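Local coordinates for protein leucine aminopeptidase (Legionella pneumophila, PDB 5GNE) that probably acts as a zinc-dependent aminopeptidase of the M28 family, removing residues from the N-termini of peptides, at residues D8-L20 with T47-A61. Sequence-based numbering, arbitrary orientation.
Sequences DRIIVSNCLYEQL and TLQKMRPVCGNYLNA
Cys15 and Cys55 are joined by a disulfide that ties the first turn of helix 14-20 to the end of helix 42-55. With chi1 at -176°, Cys15 swings SG away from its own N and over to Cys55 SG, where it also rests on Val54 CG1. Beside this link Ser13, the N-cap, works twice: its OG accepts from Leu16 N and donates to a lone pair of Cys55 O at 2.8 Å, pinning one helix start to the other helix end. A water bridges Ser13 N, Cys55 O and Asn57 O where Gly56, with positive phi, turns the chain out of the helix.

Between the two helices, whose axes, taken over 14-20 and 47-55, come within 9.4 Å and run roughly antiparallel (149°), Leu16 is the central apolar contact. Its CD2 meets Leu48 CD2 at 3.6 Å, the two side chains crossing at about a right angle, while its CD1 lies 3.6 Å from Met51 CB. Leu20 CD1 reaches the same Leu48 methyl, and the bent Met51 chain brings CE to Gln19 CG.

Strand 8-13, leading into the first helix, pairs antiparallel with 59-60, which follows the second. Ile11 and Leu59 form a hydrogen-bonded pair (Ile11 N to Leu59 O 2.9 Å, Leu59 N to Ile11 O 3.0 Å), Ile10 and Asn60 the non-hydrogen-bonded one, and Ala61 N donates to Arg9 O. Val12 CG1 packs on Tyr58 CB, and Ile10 CD1 comes obliquely to Tyr58 CD2 at 3.7 Å. Asn60 OD1 caps Glu62 N.

Disulfide, N-cap bond and strand pairing together join two strand-helix units. Strand 59-60 is outermost in a four-stranded antiparallel sheet, next to 8-13, with 33-38 on the latter's other side; Ile11 and Leu59 touch Tyr313, and Tyr58 lies about 7 Å from zinc-binding Glu239, side chain to side chain.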
loop_
_atom_site.group_PDB
_atom_site.type_symbol
_atom_site.label_atom_id
_atom_site.label_comp_id
_atom_site.label_asym_id
_atom_site.label_seq_id
_atom_site.Cartn_x
_atom_site.Cartn_y
_atom_site.Cartn_z
ATOM N N ASP A 8 12.934 17.490 7.669
ATOM C CA ASP A 8 11.693 16.909 7.237
ATOM C C ASP A 8 10.559 17.635 7.910
ATOM O O ASP A 8 10.661 18.058 9.063
ATOM C CB ASP A 8 11.640 15.423 7.574
ATOM C CG ASP A 8 12.737 14.642 6.894
ATOM O OD1 ASP A 8 12.560 14.314 5.707
ATOM O OD2 ASP A 8 13.782 14.377 7.530
ATOM N N ARG A 9 9.480 17.803 7.166
ATOM C CA ARG A 9 8.279 18.325 7.759
ATOM C C ARG A 9 7.256 17.212 7.802
ATOM O O ARG A 9 6.849 16.667 6.770
ATOM C CB ARG A 9 7.773 19.545 6.989
ATOM C CG ARG A 9 8.757 20.710 7.078
ATOM C CD ARG A 9 8.207 21.982 6.425
ATOM N NE ARG A 9 8.285 21.928 4.975
ATOM C CZ ARG A 9 7.931 22.934 4.198
ATOM N NH1 ARG A 9 7.453 24.042 4.755
ATOM N NH2 ARG A 9 8.038 22.833 2.880
ATOM N N ILE A 10 6.846 16.863 9.018
ATOM C CA ILE A 10 5.993 15.690 9.216
ATOM C C ILE A 10 4.870 16.022 10.162
ATOM O O ILE A 10 4.958 16.971 10.948
ATOM C CB ILE A 10 6.761 14.485 9.784
ATOM C CG1 ILE A 10 7.266 14.769 11.198
ATOM C CG2 ILE A 10 7.958 14.140 8.931
ATOM C CD1 ILE A 10 8.001 13.573 11.775
ATOM N N ILE A 11 3.803 15.233 10.069
ATOM C CA ILE A 11 2.673 15.370 10.972
ATOM C C ILE A 11 2.656 14.163 11.898
ATOM O O ILE A 11 2.749 13.025 11.449
ATOM C CB ILE A 11 1.357 15.501 10.196
ATOM C CG1 ILE A 11 1.356 16.844 9.453
ATOM C CG2 ILE A 11 0.148 15.404 11.129
ATOM C CD1 ILE A 11 0.237 16.951 8.465
ATOM N N VAL A 12 2.623 14.422 13.197
ATOM C CA VAL A 12 2.590 13.375 14.218
ATOM C C VAL A 12 1.488 13.584 15.245
ATOM O O VAL A 12 1.046 14.691 15.471
ATOM C CB VAL A 12 3.914 13.302 14.955
ATOM C CG1 VAL A 12 5.020 12.913 13.969
ATOM C CG2 VAL A 12 4.197 14.654 15.602
ATOM N N SER A 13 1.057 12.507 15.894
ATOM C CA SER A 13 0.144 12.629 17.048
ATOM C C SER A 13 0.816 13.458 18.132
ATOM O O SER A 13 2.049 13.473 18.255
ATOM C CB SER A 13 -0.207 11.283 17.623
ATOM O OG SER A 13 0.949 10.789 18.278
ATOM N N ASN A 14 0.026 14.161 18.920
ATOM C CA ASN A 14 0.621 14.879 20.039
ATOM C C ASN A 14 1.421 13.965 20.960
ATOM O O ASN A 14 2.436 14.366 21.535
ATOM C CB ASN A 14 -0.449 15.665 20.767
ATOM C CG ASN A 14 -0.885 16.888 19.965
ATOM O OD1 ASN A 14 -0.186 17.299 19.030
ATOM N ND2 ASN A 14 -2.027 17.449 20.289
ATOM N N CYS A 15 0.994 12.712 21.039
ATOM C CA CYS A 15 1.720 11.679 21.758
ATOM C C CYS A 15 3.165 11.589 21.305
ATOM O O CYS A 15 4.096 11.671 22.086
ATOM C CB CYS A 15 1.020 10.325 21.575
ATOM S SG CYS A 15 1.736 8.975 22.504
ATOM N N LEU A 16 3.351 11.414 20.016
ATOM C CA LEU A 16 4.687 11.328 19.448
ATOM C C LEU A 16 5.420 12.668 19.575
ATOM O O LEU A 16 6.625 12.703 19.814
ATOM C CB LEU A 16 4.581 10.907 17.999
ATOM C CG LEU A 16 5.778 10.307 17.275
ATOM C CD1 LEU A 16 6.547 9.442 18.251
ATOM C CD2 LEU A 16 5.256 9.505 16.084
ATOM N N TYR A 17 4.698 13.777 19.448
ATOM C CA TYR A 17 5.349 15.083 19.568
ATOM C C TYR A 17 6.085 15.245 20.893
ATOM O O TYR A 17 7.225 15.717 20.919
ATOM C CB TYR A 17 4.360 16.227 19.415
ATOM C CG TYR A 17 5.007 17.566 19.690
ATOM C CD1 TYR A 17 6.035 18.040 18.868
ATOM C CD2 TYR A 17 4.618 18.356 20.774
ATOM C CE1 TYR A 17 6.656 19.273 19.110
ATOM C CE2 TYR A 17 5.236 19.601 21.026
ATOM C CZ TYR A 17 6.249 20.043 20.186
ATOM O OH TYR A 17 6.869 21.265 20.407
ATOM N N GLU A 18 5.430 14.871 21.993
ATOM C CA GLU A 18 6.030 15.059 23.310
ATOM C C GLU A 18 7.323 14.265 23.450
ATOM O O GLU A 18 8.207 14.655 24.208
ATOM C CB GLU A 18 5.047 14.682 24.419
ATOM C CG GLU A 18 3.821 15.583 24.424
ATOM C CD GLU A 18 4.154 17.030 24.780
ATOM O OE1 GLU A 18 5.086 17.244 25.572
ATOM O OE2 GLU A 18 3.482 17.952 24.283
ATOM N N GLN A 19 7.437 13.165 22.711
ATOM C CA GLN A 19 8.689 12.402 22.655
ATOM C C GLN A 19 9.753 13.046 21.743
ATOM O O GLN A 19 10.911 12.632 21.745
ATOM C CB GLN A 19 8.421 10.968 22.164
ATOM C CG GLN A 19 7.465 10.152 23.032
ATOM C CD GLN A 19 7.866 10.155 24.487
ATOM O OE1 GLN A 19 9.029 9.925 24.820
ATOM N NE2 GLN A 19 6.919 10.482 25.361
ATOM N N LEU A 20 9.364 14.031 20.944
ATOM C CA LEU A 20 10.271 14.591 19.938
ATOM C C LEU A 20 10.542 16.073 20.138
ATOM O O LEU A 20 11.338 16.660 19.396
ATOM C CB LEU A 20 9.721 14.378 18.520
ATOM C CG LEU A 20 9.657 12.934 18.049
ATOM C CD1 LEU A 20 8.905 12.853 16.735
ATOM C CD2 LEU A 20 11.051 12.379 17.916
ATOM N N THR A 47 13.222 6.430 17.739
ATOM C CA THR A 47 12.155 6.913 18.605
ATOM C C THR A 47 10.817 6.689 17.922
ATOM O O THR A 47 9.871 6.162 18.505
ATOM C CB THR A 47 12.303 8.401 18.924
ATOM O OG1 THR A 47 13.624 8.648 19.425
ATOM C CG2 THR A 47 11.262 8.831 19.965
ATOM N N LEU A 48 10.744 7.096 16.669
ATOM C CA LEU A 48 9.532 6.897 15.900
ATOM C C LEU A 48 9.114 5.441 15.932
ATOM O O LEU A 48 7.955 5.127 16.189
ATOM C CB LEU A 48 9.730 7.358 14.460
ATOM C CG LEU A 48 9.906 8.879 14.363
ATOM C CD1 LEU A 48 10.415 9.297 12.985
ATOM C CD2 LEU A 48 8.607 9.597 14.719
ATOM N N GLN A 49 10.073 4.538 15.770
ATOM C CA GLN A 49 9.720 3.131 15.658
ATOM C C GLN A 49 9.266 2.605 16.994
ATOM O O GLN A 49 8.334 1.825 17.092
ATOM C CB GLN A 49 10.916 2.312 15.151
ATOM C CG GLN A 49 11.161 2.397 13.657
ATOM C CD GLN A 49 9.883 2.432 12.838
ATOM O OE1 GLN A 49 9.035 1.547 12.938
ATOM N NE2 GLN A 49 9.741 3.470 12.019
ATOM N N LYS A 50 9.937 3.043 18.038
ATOM C CA LYS A 50 9.649 2.560 19.375
ATOM C C LYS A 50 8.308 3.082 19.914
ATOM O O LYS A 50 7.620 2.371 20.651
ATOM C CB LYS A 50 10.819 2.966 20.279
ATOM C CG LYS A 50 10.804 2.481 21.712
ATOM C CD LYS A 50 12.094 2.977 22.388
ATOM C CE LYS A 50 11.903 3.317 23.864
ATOM N NZ LYS A 50 13.066 4.074 24.417
ATOM N N MET A 51 7.914 4.298 19.521
ATOM C CA MET A 51 6.660 4.877 19.998
ATOM C C MET A 51 5.470 4.535 19.113
ATOM O O MET A 51 4.325 4.783 19.492
ATOM C CB MET A 51 6.787 6.396 20.125
ATOM C CG MET A 51 7.827 6.845 21.170
ATOM S SD MET A 51 7.598 6.090 22.807
ATOM C CE MET A 51 5.979 6.710 23.210
ATOM N N ARG A 52 5.733 3.939 17.954
ATOM C CA ARG A 52 4.672 3.653 16.986
ATOM C C ARG A 52 3.446 2.858 17.511
ATOM O O ARG A 52 2.314 3.200 17.173
ATOM C CB ARG A 52 5.268 2.949 15.762
ATOM C CG ARG A 52 4.271 2.764 14.641
ATOM C CD ARG A 52 4.955 2.364 13.365
ATOM N NE ARG A 52 3.995 2.087 12.300
ATOM C CZ ARG A 52 4.340 1.834 11.040
ATOM N NH1 ARG A 52 5.627 1.854 10.683
ATOM N NH2 ARG A 52 3.400 1.576 10.136
ATOM N N PRO A 53 3.650 1.804 18.320
ATOM C CA PRO A 53 2.467 1.105 18.875
ATOM C C PRO A 53 1.581 1.985 19.781
ATOM O O PRO A 53 0.362 1.852 19.799
ATOM C CB PRO A 53 3.077 -0.032 19.706
ATOM C CG PRO A 53 4.441 -0.210 19.184
ATOM C CD PRO A 53 4.907 1.168 18.758
ATOM N N VAL A 54 2.222 2.819 20.585
ATOM C CA VAL A 54 1.529 3.726 21.491
ATOM C C VAL A 54 0.995 4.974 20.785
ATOM O O VAL A 54 -0.152 5.376 20.988
ATOM C CB VAL A 54 2.457 4.141 22.655
ATOM C CG1 VAL A 54 1.807 5.175 23.508
ATOM C CG2 VAL A 54 2.823 2.912 23.480
ATOM N N CYS A 55 1.840 5.570 19.951
ATOM C CA CYS A 55 1.608 6.908 19.438
ATOM C C CYS A 55 1.255 6.989 17.964
ATOM O O CYS A 55 0.978 8.079 17.462
ATOM C CB CYS A 55 2.843 7.766 19.685
ATOM S SG CYS A 55 3.203 8.043 21.427
ATOM N N GLY A 56 1.332 5.865 17.252
ATOM C CA GLY A 56 0.967 5.842 15.843
ATOM C C GLY A 56 2.119 6.149 14.918
ATOM O O GLY A 56 3.197 6.564 15.328
ATOM N N ASN A 57 1.869 5.982 13.632
ATOM C CA ASN A 57 2.855 6.294 12.625
ATOM C C ASN A 57 2.831 7.792 12.343
ATOM O O ASN A 57 2.000 8.497 12.875
ATOM C CB ASN A 57 2.581 5.483 11.360
ATOM C CG ASN A 57 3.757 5.458 10.431
ATOM O OD1 ASN A 57 4.893 5.639 10.860
ATOM N ND2 ASN A 57 3.499 5.228 9.153
ATOM N N TYR A 58 3.746 8.271 11.512
ATOM C CA TYR A 58 3.740 9.669 11.107
ATOM C C TYR A 58 3.541 9.828 9.605
ATOM O O TYR A 58 3.741 8.898 8.836
ATOM C CB TYR A 58 5.044 10.344 11.510
ATOM C CG TYR A 58 6.249 9.859 10.744
ATOM C CD1 TYR A 58 6.866 8.653 11.068
ATOM C CD2 TYR A 58 6.812 10.637 9.769
ATOM C CE1 TYR A 58 7.976 8.226 10.399
ATOM C CE2 TYR A 58 7.943 10.225 9.092
ATOM C CZ TYR A 58 8.518 9.030 9.409
ATOM O OH TYR A 58 9.640 8.630 8.720
ATOM N N LEU A 59 3.132 11.018 9.199
ATOM C CA LEU A 59 2.932 11.293 7.787
ATOM C C LEU A 59 3.981 12.293 7.327
ATOM O O LEU A 59 4.114 13.353 7.911
ATOM C CB LEU A 59 1.533 11.851 7.560
ATOM C CG LEU A 59 1.107 12.200 6.129
ATOM C CD1 LEU A 59 0.996 10.943 5.245
ATOM C CD2 LEU A 59 -0.200 12.984 6.171
ATOM N N ASN A 60 4.752 11.972 6.304
ATOM C CA ASN A 60 5.640 12.984 5.778
ATOM C C ASN A 60 4.857 13.928 4.890
ATOM O O ASN A 60 4.225 13.499 3.948
ATOM C CB ASN A 60 6.800 12.376 5.004
ATOM C CG ASN A 60 7.875 13.407 4.691
ATOM O OD1 ASN A 60 7.579 14.479 4.169
ATOM N ND2 ASN A 60 9.111 13.106 5.035
ATOM N N ALA A 61 4.933 15.220 5.181
ATOM C CA ALA A 61 4.105 16.206 4.482
ATOM C C ALA A 61 4.668 16.616 3.138
ATOM O O ALA A 61 3.940 17.191 2.326
ATOM C CB ALA A 61 3.923 17.423 5.317
HETATM O O HOH W 1 1.739 9.685 15.163
#